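Local coordinates for protein histidinol-phosphate aminotransferase (Clostridium acetobutylicum, PDB 3FTB) that probably acts as a pyridoxal-phosphate-dependent histidinol-phosphate aminotransferase in histidine biosynthesis, at residues A[182-187]-A[195-200]. Residues are numbered along the deposited sequence; the frame is centred on the assembly and turned at random.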
ATOM      1  N   ILE A 182      -5.336 -20.728   0.934  1.00 28.49           N
ATOM      2  CA  ILE A 182      -5.295 -21.090  -0.480  1.00 17.49           C
ATOM      3  C   ILE A 182      -5.140 -19.892  -1.400  1.00 31.36           C
ATOM      4  O   ILE A 182      -6.060 -19.077  -1.532  1.00 28.00           O
ATOM      5  CB  ILE A 182      -6.538 -21.876  -0.915  1.00 12.66           C
ATOM      6  CG1 ILE A 182      -6.783 -23.039   0.029  1.00 18.98           C
ATOM      7  CG2 ILE A 182      -6.325 -22.475  -2.283  1.00 15.62           C
ATOM      8  CD1 ILE A 182      -7.787 -24.032  -0.512  1.00 20.66           C
ATOM      9  N   ASP A 183      -3.974 -19.807  -2.041  1.00 35.72           N
ATOM     10  CA  ASP A 183      -3.665 -18.734  -2.982  1.00 33.45           C
ATOM     11  C   ASP A 183      -4.306 -18.998  -4.357  1.00 34.30           C
ATOM     12  O   ASP A 183      -3.863 -19.873  -5.116  1.00 34.59           O
ATOM     13  CB  ASP A 183      -2.145 -18.588  -3.088  1.00 43.68           C
ATOM     14  CG  ASP A 183      -1.712 -17.688  -4.232  1.00 44.03           C
ATOM     15  OD1 ASP A 183      -2.588 -17.121  -4.920  1.00 47.06           O
ATOM     16  OD2 ASP A 183      -0.486 -17.557  -4.444  1.00 45.81           O
ATOM     17  N   GLU A 184      -5.359 -18.245  -4.667  1.00 29.76           N
ATOM     18  CA  GLU A 184      -6.126 -18.463  -5.890  1.00 22.15           C
ATOM     19  C   GLU A 184      -6.017 -17.305  -6.875  1.00 32.77           C
ATOM     20  O   GLU A 184      -6.976 -16.977  -7.566  1.00 40.46           O
ATOM     21  CB  GLU A 184      -7.595 -18.721  -5.549  1.00 26.11           C
ATOM     22  CG  GLU A 184      -7.859 -20.126  -4.997  1.00 23.45           C
ATOM     23  CD  GLU A 184      -9.330 -20.415  -4.864  1.00 31.53           C
ATOM     24  OE1 GLU A 184     -10.186 -19.602  -5.322  1.00 27.92           O
ATOM     25  OE2 GLU A 184      -9.629 -21.473  -4.292  1.00 32.85           O
ATOM     26  N   ALA A 185      -4.835 -16.704  -6.947  1.00 36.25           N
ATOM     27  CA  ALA A 185      -4.635 -15.501  -7.746  1.00 34.75           C
ATOM     28  C   ALA A 185      -4.781 -15.784  -9.231  1.00 32.91           C
ATOM     29  O   ALA A 185      -5.005 -14.869 -10.027  1.00 30.86           O
ATOM     30  CB  ALA A 185      -3.271 -14.900  -7.457  1.00 43.28           C
ATOM     31  N   PHE A 186      -4.656 -17.060  -9.592  1.00 32.34           N
ATOM     32  CA  PHE A 186      -4.718 -17.485 -10.982  1.00 38.98           C
ATOM     33  C   PHE A 186      -6.042 -18.170 -11.283  1.00 41.37           C
ATOM     34  O   PHE A 186      -6.401 -18.329 -12.452  1.00 41.86           O
ATOM     35  CB  PHE A 186      -3.579 -18.457 -11.310  1.00 29.91           C
ATOM     36  CG  PHE A 186      -2.234 -17.801 -11.479  1.00 31.52           C
ATOM     37  CD1 PHE A 186      -1.990 -16.946 -12.543  1.00 25.13           C
ATOM     38  CD2 PHE A 186      -1.200 -18.067 -10.586  1.00 32.41           C
ATOM     39  CE1 PHE A 186      -0.743 -16.354 -12.716  1.00 27.13           C
ATOM     40  CE2 PHE A 186       0.050 -17.483 -10.750  1.00 28.41           C
ATOM     41  CZ  PHE A 186       0.279 -16.625 -11.821  1.00 29.41           C
ATOM     42  N   ILE A 187      -6.757 -18.567 -10.231  1.00 31.37           N
ATOM     43  CA  ILE A 187      -7.952 -19.393 -10.365  1.00 30.03           C
ATOM     44  C   ILE A 187      -8.903 -18.871 -11.441  1.00 33.53           C
ATOM     45  O   ILE A 187      -9.804 -19.581 -11.879  1.00 39.85           O
ATOM     46  CB  ILE A 187      -8.734 -19.479  -9.045  1.00 31.68           C
ATOM     47  CG1 ILE A 187      -9.592 -20.748  -8.993  1.00 29.86           C
ATOM     48  CG2 ILE A 187      -9.615 -18.259  -8.897  1.00 25.98           C
ATOM     49  CD1 ILE A 187      -8.819 -22.032  -8.716  1.00 33.11           C
ATOM     50  N   SER A 195     -13.668 -24.754  -9.506  1.00 30.65           N
ATOM     51  CA  SER A 195     -12.220 -24.900  -9.329  1.00 36.60           C
ATOM     52  C   SER A 195     -11.702 -24.140  -8.119  1.00 41.85           C
ATOM     53  O   SER A 195     -10.689 -24.535  -7.527  1.00 40.86           O
ATOM     54  CB  SER A 195     -11.461 -24.475 -10.587  1.00 37.62           C
ATOM     55  OG  SER A 195     -11.466 -25.527 -11.539  1.00 43.79           O
ATOM     56  N   SER A 196     -12.398 -23.060  -7.750  1.00 42.84           N
ATOM     57  CA  SER A 196     -12.090 -22.326  -6.518  1.00 34.03           C
ATOM     58  C   SER A 196     -12.785 -22.941  -5.314  1.00 27.02           C
ATOM     59  O   SER A 196     -13.848 -23.543  -5.427  1.00 22.65           O
ATOM     60  CB  SER A 196     -12.470 -20.851  -6.630  1.00 41.32           C
ATOM     61  OG  SER A 196     -13.847 -20.702  -6.883  1.00 54.73           O
ATOM     62  N   PHE A 197     -12.166 -22.786  -4.155  1.00 31.92           N
ATOM     63  CA  PHE A 197     -12.763 -23.222  -2.913  1.00 31.23           C
ATOM     64  C   PHE A 197     -13.645 -22.131  -2.337  1.00 33.88           C
ATOM     65  O   PHE A 197     -14.141 -22.267  -1.220  1.00 37.88           O
ATOM     66  CB  PHE A 197     -11.673 -23.576  -1.906  1.00 33.74           C
ATOM     67  CG  PHE A 197     -11.085 -24.938  -2.113  1.00 43.14           C
ATOM     68  CD1 PHE A 197     -10.204 -25.175  -3.162  1.00 43.84           C
ATOM     69  CD2 PHE A 197     -11.413 -25.987  -1.264  1.00 37.30           C
ATOM     70  CE1 PHE A 197      -9.668 -26.435  -3.364  1.00 43.79           C
ATOM     71  CE2 PHE A 197     -10.873 -27.241  -1.459  1.00 36.91           C
ATOM     72  CZ  PHE A 197     -10.002 -27.467  -2.510  1.00 41.28           C
ATOM     73  N   VAL A 198     -13.833 -21.036  -3.071  1.00 39.19           N
ATOM     74  CA  VAL A 198     -14.646 -19.942  -2.542  1.00 45.41           C
ATOM     75  C   VAL A 198     -16.049 -20.426  -2.159  1.00 41.61           C
ATOM     76  O   VAL A 198     -16.615 -19.986  -1.157  1.00 38.02           O
ATOM     77  CB  VAL A 198     -14.736 -18.729  -3.502  1.00 45.71           C
ATOM     78  CG1 VAL A 198     -13.424 -17.946  -3.491  1.00 35.94           C
ATOM     79  CG2 VAL A 198     -15.139 -19.175  -4.918  1.00 41.81           C
ATOM     80  N   GLY A 199     -16.592 -21.351  -2.947  1.00 38.47           N
ATOM     81  CA  GLY A 199     -17.905 -21.913  -2.672  1.00 26.47           C
ATOM     82  C   GLY A 199     -17.909 -22.869  -1.491  1.00 32.41           C
ATOM     83  O   GLY A 199     -18.939 -23.491  -1.178  1.00 27.12           O
ATOM     84  N   GLU A 200     -16.747 -22.995  -0.843  1.00 26.84           N
ATOM     85  CA  GLU A 200     -16.602 -23.839   0.337  1.00 29.03           C
ATOM     86  C   GLU A 200     -16.425 -22.999   1.598  1.00 26.43           C
ATOM     87  O   GLU A 200     -16.338 -23.541   2.700  1.00 39.79           O
ATOM     88  CB  GLU A 200     -15.404 -24.790   0.177  1.00 46.07           C
ATOM     89  CG  GLU A 200     -15.737 -26.195  -0.332  1.00 45.40           C
ATOM     90  CD  GLU A 200     -15.785 -26.269  -1.838  1.00 51.64           C
ATOM     91  OE1 GLU A 200     -15.259 -25.347  -2.495  1.00 59.89           O
ATOM     92  OE2 GLU A 200     -16.345 -27.251  -2.366  1.00 52.63           O
TER
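Glu184, at the C-terminal end of the strand that includes Ile182 and Asp183, sends its carboxylate into the bend formed by residues 195-200 in the loop leading to strand 207-212. The polar link is one nearly straight hydrogen bond: Phe197 N gives its hydrogen to Glu184 OE2 at 2.9 Å (N-H...O 173°), through the syn lone pair, the one facing OE1. Glu184 CG lies anti to its carbonyl carbon (chi1 -76°) and the chain runs on extended, so the buried acid reaches across to the loop backbone. Its second oxygen, OE1, forms a salt bridge with Arg211 on strand 207-212, and a weak bond from Asn152 adds to OE2; this surrounding probably favours the ionised form. Packing there is tight, with Glu184 OE1 2.9 Å from Ser196 CB. Glu184 OE2 also lies level with the Phe197 ring at its rim, 3.9 Å from Phe197 CD1.

Van der Waals contacts flank the acid. The Ile182 CD1 methyl sits over one face of the Phe197 ring, displaced from the ring centre, in a CH-pi contact 3.9 Å from the centroid and 20° off the normal, the two side chains crossing roughly at right angles. Beyond the acid, Ile187 CG1 lies 3.7 Å from Ser196 CB, and Ile187 CD1 comes within 3.3 Å of Ser195 O, which accepts a bond from Asn152. Ser196 OG hydrogen-bonds Pro193 O just before the loop segment.

Asp183 forms an Asx turn, its OD1 accepting from Ala185 N at 3.1 Å, while OD2 bonds Tyr111. Asp-Glu-Ala at the end of a central strand is characteristic of fold-type I aminotransferases, whose aspartate here typically pairs with the pyridine nitrogen of pyridoxal phosphate; Asp183 is consistent with that role, and Glu184 ties the strand end to the following loop.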